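Local coordinates for amine oxidase domain-containing protein (Pyrococcus furiosus, PDB 3NRN) that binds adenosine monophosphate and is probably an oxidoreductase of the flavin-containing amine oxidase type, though its substrate and reaction remain unknown, at residues 28-33 with 206-211; 80-85 with 283-288; 230-235 with 372-377. All blocks are in the same frame, centred on the assembly; numbering follows the deposited sequence.

Interaction 1. Residues 28-33 with 206-211; sequences VLEKSA and ILTRKE. With AMP (adenosine monophosphate), chain B.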
# COMPACT_ATOMS: atom_id res chain seq x y z
N VAL A 28 -2.28 -17.66 -12.98
CA VAL A 28 -2.66 -17.05 -11.71
C VAL A 28 -3.81 -17.86 -11.11
O VAL A 28 -4.79 -18.17 -11.80
CB VAL A 28 -3.10 -15.59 -11.91
CG1 VAL A 28 -3.40 -14.94 -10.57
CG2 VAL A 28 -2.01 -14.82 -12.67
N LEU A 29 -3.67 -18.21 -9.84
CA LEU A 29 -4.70 -18.97 -9.14
C LEU A 29 -5.30 -18.08 -8.06
O LEU A 29 -4.61 -17.63 -7.15
CB LEU A 29 -4.08 -20.23 -8.52
CG LEU A 29 -3.44 -21.20 -9.53
CD1 LEU A 29 -2.86 -22.40 -8.82
CD2 LEU A 29 -4.51 -21.65 -10.54
N GLU A 30 -6.59 -17.81 -8.18
CA GLU A 30 -7.30 -16.95 -7.25
C GLU A 30 -8.38 -17.72 -6.51
O GLU A 30 -9.23 -18.38 -7.13
CB GLU A 30 -7.91 -15.77 -8.02
CG GLU A 30 -8.88 -14.90 -7.24
CD GLU A 30 -8.31 -14.41 -5.92
OE1 GLU A 30 -7.11 -14.05 -5.86
OE2 GLU A 30 -9.07 -14.37 -4.94
N LYS A 31 -8.35 -17.64 -5.19
CA LYS A 31 -9.31 -18.33 -4.34
C LYS A 31 -10.75 -17.83 -4.47
O LYS A 31 -11.67 -18.64 -4.58
CB LYS A 31 -8.86 -18.22 -2.88
CG LYS A 31 -9.79 -18.82 -1.86
CD LYS A 31 -9.27 -18.50 -0.46
CE LYS A 31 -10.21 -18.99 0.62
NZ LYS A 31 -9.66 -18.73 1.98
N SER A 32 -10.94 -16.52 -4.46
CA SER A 32 -12.27 -15.95 -4.58
C SER A 32 -12.76 -15.96 -6.03
O SER A 32 -12.07 -16.48 -6.92
CB SER A 32 -12.29 -14.51 -4.03
OG SER A 32 -11.74 -13.61 -4.97
N ALA A 33 -13.94 -15.39 -6.26
CA ALA A 33 -14.51 -15.36 -7.60
C ALA A 33 -14.09 -14.11 -8.38
O ALA A 33 -14.40 -13.99 -9.56
CB ALA A 33 -16.03 -15.43 -7.51
N ILE A 206 -5.80 -16.87 -15.90
CA ILE A 206 -6.27 -16.40 -14.61
C ILE A 206 -7.47 -17.25 -14.22
O ILE A 206 -8.54 -17.15 -14.82
CB ILE A 206 -6.67 -14.92 -14.67
CG1 ILE A 206 -5.46 -14.08 -15.11
CG2 ILE A 206 -7.16 -14.44 -13.31
CD1 ILE A 206 -5.78 -12.62 -15.32
N LEU A 207 -7.29 -18.10 -13.21
CA LEU A 207 -8.34 -19.00 -12.77
C LEU A 207 -8.90 -18.66 -11.39
O LEU A 207 -8.20 -18.79 -10.37
CB LEU A 207 -7.81 -20.43 -12.78
CG LEU A 207 -7.06 -20.79 -14.07
CD1 LEU A 207 -6.41 -22.16 -13.94
CD2 LEU A 207 -8.03 -20.76 -15.25
N THR A 208 -10.15 -18.23 -11.36
CA THR A 208 -10.81 -17.88 -10.10
C THR A 208 -11.42 -19.12 -9.46
O THR A 208 -11.60 -20.16 -10.10
CB THR A 208 -11.92 -16.83 -10.32
OG1 THR A 208 -12.80 -17.27 -11.36
CG2 THR A 208 -11.32 -15.48 -10.68
N ARG A 209 -11.74 -19.01 -8.17
CA ARG A 209 -12.30 -20.12 -7.42
C ARG A 209 -11.32 -21.29 -7.37
O ARG A 209 -11.72 -22.45 -7.38
CB ARG A 209 -13.64 -20.57 -8.01
CG ARG A 209 -14.76 -19.55 -7.85
CD ARG A 209 -16.13 -20.17 -8.11
NE ARG A 209 -17.22 -19.23 -7.88
CZ ARG A 209 -17.55 -18.24 -8.70
NH1 ARG A 209 -16.88 -18.06 -9.83
NH2 ARG A 209 -18.55 -17.43 -8.40
N LYS A 210 -10.03 -20.96 -7.33
CA LYS A 210 -8.98 -21.97 -7.25
C LYS A 210 -8.22 -21.69 -5.97
O LYS A 210 -7.38 -20.79 -5.92
CB LYS A 210 -8.04 -21.89 -8.45
CG LYS A 210 -8.68 -22.25 -9.77
CD LYS A 210 -9.17 -23.69 -9.76
CE LYS A 210 -10.06 -23.95 -10.96
NZ LYS A 210 -10.74 -25.27 -10.85
N GLU A 211 -8.53 -22.44 -4.92
CA GLU A 211 -7.87 -22.25 -3.64
C GLU A 211 -6.67 -23.16 -3.53
O GLU A 211 -6.81 -24.38 -3.52
CB GLU A 211 -8.83 -22.57 -2.50
CG GLU A 211 -8.25 -22.31 -1.13
CD GLU A 211 -9.11 -22.88 -0.02
OE1 GLU A 211 -10.34 -22.90 -0.19
OE2 GLU A 211 -8.55 -23.29 1.02
P AMP B . -4.05 -9.12 -1.41
O1P AMP B . -2.60 -9.35 -1.81
O2P AMP B . -4.22 -9.45 0.07
O3P AMP B . -4.63 -7.85 -1.90
O5' AMP B . -4.71 -10.36 -2.18
C5' AMP B . -4.11 -11.65 -2.07
C4' AMP B . -5.06 -12.53 -2.88
O4' AMP B . -4.87 -13.92 -2.59
C3' AMP B . -6.53 -12.24 -2.65
O3' AMP B . -7.05 -11.98 -3.97
C2' AMP B . -7.05 -13.56 -2.04
O2' AMP B . -8.42 -13.91 -2.35
C1' AMP B . -6.10 -14.55 -2.68
N9 AMP B . -5.85 -15.77 -1.89
C8 AMP B . -5.68 -15.88 -0.54
N7 AMP B . -5.38 -17.16 -0.22
C5 AMP B . -5.28 -17.86 -1.36
C6 AMP B . -5.00 -19.26 -1.69
N6 AMP B . -4.75 -20.13 -0.67
N1 AMP B . -5.00 -19.59 -3.01
C2 AMP B . -5.22 -18.65 -3.99
N3 AMP B . -5.55 -17.35 -3.76
C4 AMP B . -5.59 -16.94 -2.47
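Val28 pairs with Ile206 and Leu29 with Leu207 in parallel register, and backbone hydrogen bonds continue to Lys210 and Ser32. Leu207 N donates to Val28 O at 2.9 Å, almost straight at 177°, and Leu207 O receives the N-H of Glu30. Lys210 N reaches Glu30 O at 2.7 Å and Arg209 N reaches Ser32 O at 2.8 Å, each donor above its carbonyl plane. Apolar contact is modest: Leu29 and Leu207 lie side by side, Leu29 CD2 3.9 Å from Leu207 CD1. Ala33 CB sits over one face of the Arg209 guanidinium, toward its rim. Polar side-chain contacts centre on Glu30, CG anti to the backbone N (chi1 170°) and the chain bent at chi2 (52°). It grips the AMP ribose: OE1 accepts from AMP O3' at 2.8 Å and OE2 from AMP O2' at 2.7 Å. An acid at the C-terminal end of the second strand is a hallmark of dinucleotide-binding Rossmann folds. Ser32 N and OG meet Glu30 OE2 from opposite faces of its plane, restricting the carboxylate's rotation, while Ala8 N bonds OE1. Strand 25-29 runs between strands 205-207 and 2-6, helix 188-200 packs on Ile206, and Tyr230 lies against Leu29 and Leu207.

Interaction 2. Residues 80-85 with 283-288; sequences NSNPKG and GNTIVF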
# COMPACT_ATOMS: atom_id res chain seq x y z
N ASN A 80 -0.84 13.46 -9.95
CA ASN A 80 -0.29 13.90 -8.67
C ASN A 80 -1.16 14.95 -8.01
O ASN A 80 -1.76 15.79 -8.68
CB ASN A 80 1.12 14.47 -8.86
CG ASN A 80 2.16 13.40 -9.11
OD1 ASN A 80 1.98 12.24 -8.74
ND2 ASN A 80 3.28 13.80 -9.72
N SER A 81 -1.22 14.89 -6.68
CA SER A 81 -1.99 15.83 -5.87
C SER A 81 -1.47 17.26 -6.04
O SER A 81 -0.26 17.48 -5.93
CB SER A 81 -1.89 15.44 -4.40
OG SER A 81 -2.40 14.14 -4.17
N ASN A 82 -2.37 18.22 -6.29
CA ASN A 82 -2.02 19.64 -6.46
C ASN A 82 -0.92 19.92 -5.44
O ASN A 82 0.26 19.73 -5.75
CB ASN A 82 -3.24 20.54 -6.19
CG ASN A 82 -4.38 20.30 -7.16
OD1 ASN A 82 -4.96 19.22 -7.20
ND2 ASN A 82 -4.71 21.32 -7.95
N PRO A 83 -1.26 20.43 -4.23
CA PRO A 83 -0.07 20.59 -3.40
C PRO A 83 0.17 19.15 -2.94
O PRO A 83 -0.80 18.40 -2.76
CB PRO A 83 -0.56 21.49 -2.27
CG PRO A 83 -1.95 21.08 -2.11
CD PRO A 83 -2.45 20.94 -3.54
N LYS A 84 1.42 18.74 -2.80
CA LYS A 84 1.73 17.38 -2.39
C LYS A 84 0.90 16.97 -1.18
O LYS A 84 0.46 15.82 -1.07
CB LYS A 84 3.23 17.25 -2.07
CG LYS A 84 4.10 17.08 -3.31
CD LYS A 84 5.57 17.36 -3.00
CE LYS A 84 6.48 16.68 -4.00
NZ LYS A 84 6.00 16.85 -5.40
N GLY A 85 0.66 17.93 -0.29
CA GLY A 85 -0.13 17.64 0.89
C GLY A 85 -0.48 18.88 1.69
O GLY A 85 0.11 19.94 1.49
N GLY A 283 -10.18 18.86 -3.02
CA GLY A 283 -9.54 18.66 -4.31
C GLY A 283 -8.53 17.53 -4.29
O GLY A 283 -8.47 16.76 -3.34
N ASN A 284 -7.72 17.44 -5.35
CA ASN A 284 -6.70 16.40 -5.46
C ASN A 284 -5.52 16.66 -4.54
O ASN A 284 -4.52 17.26 -4.95
CB ASN A 284 -6.20 16.29 -6.90
CG ASN A 284 -5.22 15.14 -7.09
OD1 ASN A 284 -4.92 14.40 -6.15
ND2 ASN A 284 -4.70 15.00 -8.31
N THR A 285 -5.63 16.21 -3.29
CA THR A 285 -4.58 16.37 -2.30
C THR A 285 -4.93 15.49 -1.10
O THR A 285 -6.00 14.87 -1.07
CB THR A 285 -4.49 17.85 -1.81
OG1 THR A 285 -4.52 18.73 -2.93
CG2 THR A 285 -3.20 18.09 -1.04
N ILE A 286 -4.04 15.42 -0.13
CA ILE A 286 -4.30 14.65 1.08
C ILE A 286 -4.18 15.63 2.24
O ILE A 286 -3.41 16.59 2.17
CB ILE A 286 -3.29 13.51 1.29
CG1 ILE A 286 -1.86 14.06 1.25
CG2 ILE A 286 -3.50 12.43 0.25
CD1 ILE A 286 -0.80 13.01 1.48
N VAL A 287 -4.94 15.39 3.30
CA VAL A 287 -4.88 16.27 4.46
C VAL A 287 -4.50 15.50 5.71
O VAL A 287 -5.21 14.60 6.14
CB VAL A 287 -6.25 16.96 4.72
CG1 VAL A 287 -6.14 17.88 5.94
CG2 VAL A 287 -6.67 17.75 3.49
N PHE A 288 -3.35 15.86 6.29
CA PHE A 288 -2.89 15.22 7.51
C PHE A 288 -3.68 15.83 8.66
O PHE A 288 -3.99 17.02 8.65
CB PHE A 288 -1.40 15.46 7.69
CG PHE A 288 -0.55 14.65 6.76
CD1 PHE A 288 -0.33 13.30 6.99
CD2 PHE A 288 -0.02 15.23 5.61
CE1 PHE A 288 0.41 12.53 6.09
CE2 PHE A 288 0.73 14.47 4.70
CZ PHE A 288 0.94 13.11 4.95
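The amide of Asn284 reaches the backbone of Ser81. With CG anti to the backbone N (chi1 -176°), the side chain of Asn284 extends to the opposing loop, and its CG comes within 3.5 Å of Ser81 CA. The two ends of the amide then part company. Asn284 OD1 lies 3.2 Å from Ser81 OG, a pairing left unsettled because the hydroxyl can also turn to Pro181 O, whereas Asn284 ND2 bonds to Val79 O, just before the loop. The Asn82 side chain crosses that of Asn284 at a slant, their amide planes 83° apart, and Asn82 N makes a weak, strongly bent hydrogen bond of 2.7 Å to Asn284 O.

An inverse gamma turn centred on Asn284, with a weak bond from Thr285 N to Gly283 O, precedes strand 286-288. That strand is an inner member of a mixed sheet, parallel to strand 86-89 and antiparallel to strand 296-298. The loop 80-85 leads into strand 86-89, so the contact sits where two neighbouring strands enter the sheet, far from the nucleotide.

Thr285 and Pro83 meet with their side chains at about a right angle. Both branches of Thr285 touch the proline. Thr285 CG2 is 3.4 Å from Pro83 CG, tighter than usual carbon packing. Thr285 OG1 lies against Pro83 CD and donates to Asn284 O of the preceding residue, a hydrogen bond modelled so short that its exact length is doubtful. Next along, Ile286 CG1 stands between the backbone N and the carbonyl carbon (chi1 54°), 3.7 Å from Lys84 O and close to Gly85 CA. Ile286 also packs on Trp154 of helix 142-156, and its backbone bonds to that of Lys86.

Interaction 3. Residues 230-235 with 372-377; sequences YSFDVA and NEVLVV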
# COMPACT_ATOMS: atom_id res chain seq x y z
N TYR A 230 -0.77 -28.19 -10.87
CA TYR A 230 -0.08 -27.20 -11.69
C TYR A 230 1.41 -27.24 -11.36
O TYR A 230 1.81 -26.82 -10.28
CB TYR A 230 -0.61 -25.80 -11.40
CG TYR A 230 -2.09 -25.65 -11.64
CD1 TYR A 230 -2.58 -25.35 -12.90
CD2 TYR A 230 -3.00 -25.81 -10.59
CE1 TYR A 230 -3.95 -25.22 -13.13
CE2 TYR A 230 -4.36 -25.69 -10.80
CZ TYR A 230 -4.83 -25.39 -12.07
OH TYR A 230 -6.19 -25.26 -12.28
N SER A 231 2.22 -27.77 -12.27
CA SER A 231 3.66 -27.83 -12.04
C SER A 231 4.25 -26.44 -12.33
O SER A 231 3.69 -25.68 -13.12
CB SER A 231 4.29 -28.87 -12.97
OG SER A 231 3.93 -28.61 -14.32
N PHE A 232 5.36 -26.10 -11.69
CA PHE A 232 5.95 -24.78 -11.90
C PHE A 232 7.48 -24.78 -11.87
O PHE A 232 8.10 -25.66 -11.28
CB PHE A 232 5.44 -23.81 -10.83
CG PHE A 232 5.93 -24.11 -9.43
CD1 PHE A 232 7.18 -23.67 -9.00
CD2 PHE A 232 5.15 -24.86 -8.55
CE1 PHE A 232 7.64 -23.96 -7.71
CE2 PHE A 232 5.60 -25.15 -7.27
CZ PHE A 232 6.85 -24.70 -6.85
N ASP A 233 8.07 -23.78 -12.52
CA ASP A 233 9.53 -23.61 -12.50
C ASP A 233 9.78 -22.61 -11.38
O ASP A 233 10.77 -22.69 -10.66
CB ASP A 233 10.03 -23.05 -13.84
CG ASP A 233 9.88 -24.06 -14.98
OD1 ASP A 233 10.36 -25.20 -14.82
OD2 ASP A 233 9.28 -23.72 -16.02
N VAL A 234 8.83 -21.68 -11.23
CA VAL A 234 8.86 -20.66 -10.20
C VAL A 234 7.43 -20.41 -9.70
O VAL A 234 6.47 -20.45 -10.48
CB VAL A 234 9.43 -19.33 -10.74
CG1 VAL A 234 9.13 -18.20 -9.77
CG2 VAL A 234 10.94 -19.45 -10.94
N ALA A 235 7.29 -20.17 -8.41
CA ALA A 235 5.99 -19.89 -7.82
C ALA A 235 6.07 -18.53 -7.13
O ALA A 235 7.00 -18.26 -6.38
CB ALA A 235 5.63 -20.98 -6.80
N ASN A 372 14.17 -19.73 -2.87
CA ASN A 372 14.42 -19.11 -4.17
C ASN A 372 13.43 -19.55 -5.25
O ASN A 372 13.16 -18.80 -6.19
CB ASN A 372 15.84 -19.43 -4.65
CG ASN A 372 16.91 -19.08 -3.62
OD1 ASN A 372 16.85 -18.03 -2.98
ND2 ASN A 372 17.89 -19.95 -3.47
N GLU A 373 12.90 -20.77 -5.13
CA GLU A 373 11.95 -21.30 -6.11
C GLU A 373 10.57 -20.72 -5.86
O GLU A 373 9.71 -20.72 -6.74
CB GLU A 373 11.89 -22.83 -6.05
CG GLU A 373 11.49 -23.41 -4.69
CD GLU A 373 12.68 -23.65 -3.76
OE1 GLU A 373 13.41 -22.68 -3.45
OE2 GLU A 373 12.89 -24.81 -3.35
N VAL A 374 10.36 -20.25 -4.63
CA VAL A 374 9.09 -19.64 -4.25
C VAL A 374 9.45 -18.32 -3.60
O VAL A 374 10.28 -18.29 -2.69
CB VAL A 374 8.30 -20.48 -3.22
CG1 VAL A 374 7.01 -19.77 -2.86
CG2 VAL A 374 8.01 -21.86 -3.78
N LEU A 375 8.83 -17.24 -4.07
CA LEU A 375 9.06 -15.92 -3.51
C LEU A 375 7.74 -15.30 -3.10
O LEU A 375 6.69 -15.66 -3.60
CB LEU A 375 9.75 -15.00 -4.52
CG LEU A 375 11.14 -15.41 -5.03
CD1 LEU A 375 11.68 -14.29 -5.90
CD2 LEU A 375 12.08 -15.69 -3.85
N VAL A 376 7.81 -14.35 -2.18
CA VAL A 376 6.63 -13.67 -1.67
C VAL A 376 6.58 -12.22 -2.14
O VAL A 376 7.58 -11.51 -2.09
CB VAL A 376 6.62 -13.70 -0.12
CG1 VAL A 376 5.50 -12.80 0.43
CG2 VAL A 376 6.44 -15.12 0.38
N VAL A 377 5.42 -11.78 -2.63
CA VAL A 377 5.25 -10.38 -3.03
C VAL A 377 3.94 -9.91 -2.43
O VAL A 377 3.12 -10.74 -2.01
CB VAL A 377 5.20 -10.18 -4.58
CG1 VAL A 377 6.51 -10.66 -5.21
CG2 VAL A 377 4.00 -10.91 -5.19
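The parallel sheet of the Rossmann-type nucleotide-binding domain ends at this pairing, in which Ala235 of strand 234-237 meets Val374 of the outermost strand 374-376. Two backbone bonds make the bridge. Ala235 N donates to Glu373 O at 3.0 Å, and Ala235 O accepts from Leu375 N at 3.1 Å, both donors lying nearly along the C=O axis. Each acceptor also receives a CA-H: Val234 CA approaches Glu373 O at 3.6 Å, and Val374 CA approaches Ala235 O at 3.3 Å. On the sheet face of Ala235 and Val374, Ala235 CB sits 3.9 Å from Val374 CG2. The Phe232 ring packs over Ala235, its CG between the backbone N and the carbonyl carbon (chi1 68°). Ala235 CB stands over the ring centre, 3.7 Å from the plane, and Phe232 CZ comes to 4.3 Å from Val374 CG2. Helix 241-248 touches Val374, and helix 388-402 covers Leu375. No polar side-chain group bonds across the two segments, so register rests on the backbone pair, while apolar contacts of Phe232, Ala235 and Val374 make up the side-chain part of this buried pairing.

From the N terminus, residues 28-33 open interaction 1 and 80-85 open interaction 2. Residues 206-211 then close interaction 1 over a loop of 172 residues, before 230-235 open interaction 3. Interaction 2 closes next, at 283-288, and interaction 3 last, at 372-377. Interaction 2 therefore crosses both others, whereas interactions 1 and 3 follow in series; none nests inside another. Interactions 1 and 3 join the two outermost strands to the same parallel sheet, with centres 16 Å apart, and touch through Tyr230. Interaction 2 belongs to the seven-stranded mixed sheet on the opposite side of the chain's centre, about 36 Å from interaction 1 centre to centre.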